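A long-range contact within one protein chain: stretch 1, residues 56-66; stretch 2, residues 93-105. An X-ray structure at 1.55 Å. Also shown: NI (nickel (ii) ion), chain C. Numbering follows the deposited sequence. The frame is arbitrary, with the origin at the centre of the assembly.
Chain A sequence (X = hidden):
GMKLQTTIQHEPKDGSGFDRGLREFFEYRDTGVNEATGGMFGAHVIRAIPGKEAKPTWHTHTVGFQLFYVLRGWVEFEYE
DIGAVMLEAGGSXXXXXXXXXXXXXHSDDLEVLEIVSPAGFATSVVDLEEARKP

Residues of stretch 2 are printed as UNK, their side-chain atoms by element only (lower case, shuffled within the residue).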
# COMPACT_ATOMS: atom_id res chain seq x y z
N PRO A 56 -23.53 -3.23 -19.35
CA PRO A 56 -22.91 -3.52 -18.05
C PRO A 56 -22.31 -4.93 -18.04
O PRO A 56 -23.03 -5.92 -18.14
CB PRO A 56 -24.09 -3.41 -17.05
CG PRO A 56 -25.29 -3.24 -17.84
CD PRO A 56 -24.98 -3.45 -19.30
N THR A 57 -20.98 -4.98 -17.90
CA THR A 57 -20.24 -6.22 -17.99
C THR A 57 -19.55 -6.51 -16.66
O THR A 57 -18.82 -5.65 -16.18
CB THR A 57 -19.17 -6.04 -19.08
OG1 THR A 57 -19.85 -5.63 -20.29
CG2 THR A 57 -18.47 -7.31 -19.33
N TRP A 58 -19.85 -7.67 -16.06
CA TRP A 58 -19.16 -8.11 -14.84
C TRP A 58 -17.67 -8.18 -15.11
O TRP A 58 -17.23 -8.74 -16.12
CB TRP A 58 -19.67 -9.45 -14.38
CG TRP A 58 -21.03 -9.41 -13.78
CD1 TRP A 58 -22.21 -9.81 -14.39
CD2 TRP A 58 -21.41 -9.05 -12.44
NE1 TRP A 58 -23.27 -9.67 -13.54
CE2 TRP A 58 -22.81 -9.25 -12.32
CE3 TRP A 58 -20.70 -8.61 -11.31
CZ2 TRP A 58 -23.50 -8.98 -11.15
CZ3 TRP A 58 -21.38 -8.38 -10.15
CH2 TRP A 58 -22.77 -8.53 -10.09
N HIS A 59 -16.87 -7.61 -14.22
CA HIS A 59 -15.43 -7.58 -14.41
C HIS A 59 -14.75 -7.43 -13.06
O HIS A 59 -15.39 -7.23 -12.03
CB HIS A 59 -15.02 -6.42 -15.35
CG HIS A 59 -15.31 -5.06 -14.80
ND1 HIS A 59 -16.55 -4.46 -14.95
CD2 HIS A 59 -14.55 -4.19 -14.09
CE1 HIS A 59 -16.52 -3.27 -14.38
NE2 HIS A 59 -15.32 -3.08 -13.85
N THR A 60 -13.42 -7.54 -13.09
CA THR A 60 -12.56 -7.34 -11.95
C THR A 60 -11.35 -6.50 -12.37
O THR A 60 -10.99 -6.44 -13.54
CB THR A 60 -12.02 -8.68 -11.39
OG1 THR A 60 -11.16 -9.30 -12.38
CG2 THR A 60 -13.15 -9.64 -11.07
N HIS A 61 -10.74 -5.89 -11.39
CA HIS A 61 -9.49 -5.15 -11.58
C HIS A 61 -8.39 -5.73 -10.72
O HIS A 61 -8.65 -6.10 -9.57
CB HIS A 61 -9.66 -3.67 -11.24
CG HIS A 61 -10.83 -3.04 -11.92
ND1 HIS A 61 -10.89 -2.83 -13.28
CD2 HIS A 61 -11.98 -2.57 -11.40
CE1 HIS A 61 -12.06 -2.29 -13.58
NE2 HIS A 61 -12.75 -2.13 -12.46
N THR A 62 -7.16 -5.72 -11.23
CA THR A 62 -6.01 -6.24 -10.46
C THR A 62 -5.44 -5.15 -9.54
O THR A 62 -4.35 -4.64 -9.74
CB THR A 62 -4.90 -6.88 -11.38
OG1 THR A 62 -4.25 -5.85 -12.18
CG2 THR A 62 -5.45 -7.90 -12.22
N VAL A 63 -6.21 -4.76 -8.56
CA VAL A 63 -5.87 -3.67 -7.70
C VAL A 63 -5.71 -4.18 -6.29
O VAL A 63 -6.35 -5.22 -5.90
CB VAL A 63 -6.99 -2.57 -7.68
CG1 VAL A 63 -7.02 -1.92 -9.00
CG2 VAL A 63 -8.36 -3.10 -7.23
N GLY A 64 -4.86 -3.49 -5.51
CA GLY A 64 -4.87 -3.66 -4.10
C GLY A 64 -6.05 -2.69 -3.82
O GLY A 64 -7.24 -3.01 -4.07
N PHE A 65 -5.73 -1.47 -3.53
CA PHE A 65 -6.63 -0.52 -2.95
C PHE A 65 -7.47 0.12 -4.06
O PHE A 65 -6.92 0.49 -5.11
CB PHE A 65 -5.84 0.58 -2.23
CG PHE A 65 -6.70 1.60 -1.59
CD1 PHE A 65 -7.47 1.25 -0.48
CD2 PHE A 65 -6.81 2.86 -2.11
CE1 PHE A 65 -8.32 2.15 0.11
CE2 PHE A 65 -7.68 3.78 -1.50
CZ PHE A 65 -8.39 3.44 -0.41
N GLN A 66 -8.77 0.23 -3.82
CA GLN A 66 -9.59 0.94 -4.75
C GLN A 66 -10.80 1.62 -4.07
O GLN A 66 -11.60 0.97 -3.43
CB GLN A 66 -10.11 -0.03 -5.84
CG GLN A 66 -10.88 0.68 -6.93
CD GLN A 66 -11.14 -0.25 -8.12
OE1 GLN A 66 -11.58 -1.39 -7.92
NE2 GLN A 66 -10.86 0.26 -9.35
N UNK A 93 -17.58 4.23 -2.40
CA UNK A 93 -17.58 2.80 -2.52
C UNK A 93 -16.14 2.31 -2.47
O UNK A 93 -15.33 2.63 -3.35
c UNK A 93 -18.22 2.32 -3.83
N UNK A 94 -15.84 1.52 -1.45
CA UNK A 94 -14.56 0.83 -1.33
C UNK A 94 -14.75 -0.55 -1.99
O UNK A 94 -15.64 -1.31 -1.59
c UNK A 94 -11.04 -2.19 0.54
c UNK A 94 -13.30 -1.59 0.75
c UNK A 94 -12.28 -2.51 0.85
c UNK A 94 -11.71 -0.02 -0.03
c UNK A 94 -14.14 0.68 0.13
c UNK A 94 -13.02 -0.32 0.33
c UNK A 94 -10.72 -0.98 0.10
N UNK A 95 -13.90 -0.84 -3.00
CA UNK A 95 -13.99 -2.06 -3.76
C UNK A 95 -12.80 -2.94 -3.38
O UNK A 95 -11.67 -2.65 -3.73
c UNK A 95 -13.96 -1.81 -5.23
o UNK A 95 -14.43 -1.32 -8.02
c UNK A 95 -15.14 -0.98 -5.67
c UNK A 95 -15.34 -0.92 -7.20
n UNK A 95 -16.52 -0.44 -7.60
N UNK A 96 -13.08 -4.05 -2.72
CA UNK A 96 -12.00 -4.95 -2.35
C UNK A 96 -11.18 -5.43 -3.54
O UNK A 96 -11.68 -5.51 -4.67
c UNK A 96 -12.74 -6.19 -1.71
c UNK A 96 -14.39 -4.51 -2.17
c UNK A 96 -14.02 -5.62 -1.23
N UNK A 97 -9.94 -5.82 -3.28
CA UNK A 97 -9.10 -6.32 -4.36
C UNK A 97 -9.77 -7.39 -5.23
O UNK A 97 -10.19 -8.43 -4.74
c UNK A 97 -7.79 -6.04 -2.38
c UNK A 97 -7.89 -6.92 -3.58
c UNK A 97 -9.24 -5.82 -1.97
N UNK A 98 -9.90 -7.09 -6.50
CA UNK A 98 -10.45 -8.03 -7.45
C UNK A 98 -11.93 -8.38 -7.34
O UNK A 98 -12.40 -9.36 -7.92
N UNK A 99 -12.69 -7.57 -6.59
CA UNK A 99 -14.10 -7.86 -6.40
C UNK A 99 -14.82 -7.89 -7.76
O UNK A 99 -14.52 -7.03 -8.62
c UNK A 99 -16.21 -7.34 -5.04
c UNK A 99 -14.90 -5.48 -5.97
c UNK A 99 -14.80 -6.85 -5.43
N UNK A 100 -15.71 -8.87 -7.96
CA UNK A 100 -16.50 -8.92 -9.18
C UNK A 100 -17.58 -7.88 -9.10
O UNK A 100 -18.32 -7.82 -8.12
n UNK A 100 -15.60 -14.13 -7.77
c UNK A 100 -16.76 -12.70 -9.96
n UNK A 100 -15.83 -13.81 -10.07
c UNK A 100 -17.07 -10.31 -9.43
n UNK A 100 -14.47 -15.47 -9.25
c UNK A 100 -15.31 -14.47 -9.03
c UNK A 100 -16.04 -11.37 -9.69
N UNK A 101 -17.65 -7.03 -10.11
CA UNK A 101 -18.59 -5.91 -10.09
C UNK A 101 -18.91 -5.42 -11.48
O UNK A 101 -18.29 -5.81 -12.47
n UNK A 101 -15.40 -2.87 -10.93
c UNK A 101 -16.70 -2.94 -10.51
c UNK A 101 -18.06 -4.76 -9.24
c UNK A 101 -14.78 -3.97 -10.56
c UNK A 101 -16.85 -4.12 -9.84
n UNK A 101 -15.62 -4.74 -9.89
N UNK A 102 -19.89 -4.53 -11.58
CA UNK A 102 -20.19 -3.92 -12.85
C UNK A 102 -20.88 -2.58 -12.56
O UNK A 102 -21.33 -2.36 -11.43
c UNK A 102 -23.21 -6.06 -14.13
c UNK A 102 -21.04 -4.85 -13.74
n UNK A 102 -26.56 -7.52 -13.73
n UNK A 102 -25.20 -7.33 -15.59
n UNK A 102 -24.48 -6.51 -13.57
c UNK A 102 -25.42 -7.12 -14.29
c UNK A 102 -22.40 -5.21 -13.17
N UNK A 103 -20.90 -1.71 -13.58
CA UNK A 103 -21.61 -0.43 -13.49
C UNK A 103 -22.88 -0.55 -14.28
O UNK A 103 -22.84 -0.91 -15.45
o UNK A 103 -22.74 3.56 -15.10
c UNK A 103 -21.71 2.86 -15.07
o UNK A 103 -20.90 2.77 -16.04
c UNK A 103 -20.80 0.72 -14.07
c UNK A 103 -21.45 2.07 -13.79
N UNK A 104 -24.01 -0.29 -13.61
CA UNK A 104 -25.31 -0.46 -14.24
C UNK A 104 -25.79 0.73 -15.05
O UNK A 104 -26.38 0.58 -16.11
c UNK A 104 -26.13 -2.11 -12.43
c UNK A 104 -26.01 -3.30 -13.39
c UNK A 104 -26.35 -0.81 -13.20
c UNK A 104 -27.31 -2.39 -11.45
N UNK A 105 -25.54 1.93 -14.54
CA UNK A 105 -26.02 3.15 -15.17
C UNK A 105 -25.47 4.33 -14.41
O UNK A 105 -25.09 4.18 -13.25
c UNK A 105 -28.26 2.82 -13.86
n UNK A 105 -30.30 1.87 -14.93
c UNK A 105 -30.46 0.56 -14.75
n UNK A 105 -30.99 -0.19 -15.70
c UNK A 105 -27.56 3.20 -15.18
n UNK A 105 -30.08 0.01 -13.61
c UNK A 105 -29.77 2.78 -13.94
NI NI C . -14.76 -1.57 -12.51
O HOH W 1 -19.39 -2.40 -16.08
O HOH W 2 -12.27 -5.56 -9.03
O HOH W 3 -9.25 -2.38 -2.40
O HOH W 4 -11.43 -3.97 -6.97
O HOH W 5 -14.23 -0.05 -11.12
O HOH W 6 -14.38 -0.25 -14.17
O HOH W 7 -16.73 -0.70 -12.57

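Position 93 carries a single side-chain carbon, which makes no close contact with stretch 1, so it is Ala-93, a small residue in a buried strand. Position 94 has one carbon followed by a ring of six carbons, which marks Phe-94. The edge of its ring meets Phe-65, CE1 to CE1 at 3.9 Å, an apolar contact suited to this buried place.

Position 95 has three carbons, the third bearing one oxygen and one nitrogen: Gln-95. Its backbone N donates to Gln-66 O at 3.0 Å, nearly straight. The amide lies beside that of Gln-66, and since its modelled orientation is probably turned over, its two ends are best not distinguished.

At position 96 three carbons close a ring onto the backbone nitrogen, giving Pro-96; its CA-to-CB bond points away from stretch 1. Position 97 has the same closed ring and is Pro-97, but here the ring packs on backbone, its CB 3.3 Å from Val-63 O and its CG 3.5 Å from Gly-64 O. Position 98 has no side-chain atoms and is Gly-98. Its phi of 69° favours glycine, and its CA comes within 3.4 Å of His-61 O in a CA-H...O contact. Position 99 shows a carbon carrying two more, Val-99, its CA-to-CB bond directed away from stretch 1. Its N donates to Pro-96 O at 3.0 Å, within the type II turn from Pro-96 to Val-99, while its O receives a hydrogen bond from water 2, which in turn accepts one from His-61 N.

Position 100 has three carbons, a nitrogen, and a carbon with two further nitrogens: Arg-100. Its CG lies 3.6 Å from Thr-60 CG2, and the exposed chain then leads its charged end away. Position 101 bears one carbon and a five-membered ring of three carbons and two nitrogens, so it is His-101. NE2 binds nickel at 2.1 Å, while ND1 donates to Val-99 O at 2.8 Å, which helps hold the ring in place.

Position 102 has the same atoms as position 100 and is Arg-102. Its extended chain crosses Trp-58, with CD 3.6 Å from the centroid of the five-membered ring and almost on the ring normal; the long aliphatic portion suits this face. Position 103, three carbons ending in two oxygens, is Glu-103; its backbone O lies 3.2 Å from Pro-56 CB, and its carboxylate stays partly exposed, as suits a charge. Position 104, four carbons forked at the second, is Leu-104, whose CD2 sets an apolar branch against Pro-56 CB at 4.1 Å. Position 105, three carbons, a nitrogen, then a carbon carrying two nitrogens, is Arg-105, out of contact with stretch 1 and exposed, where a charged chain is at home.

The contact centres on one antiparallel bridge: His-59 N donates to His-101 O at 2.9 Å, and His-101 N to His-59 O at 3.0 Å. The bridge sets His-59 and His-101 side by side, and their NE2 atoms and that of His-61 each bind nickel at 2.1 Å. Three waters complete six ligands. The metal thus ties the stretches together alongside the bridge, with Arg-102 covering Trp-58 nearby.

Stretch 2 (93-105) AFQPPGVRHRELR
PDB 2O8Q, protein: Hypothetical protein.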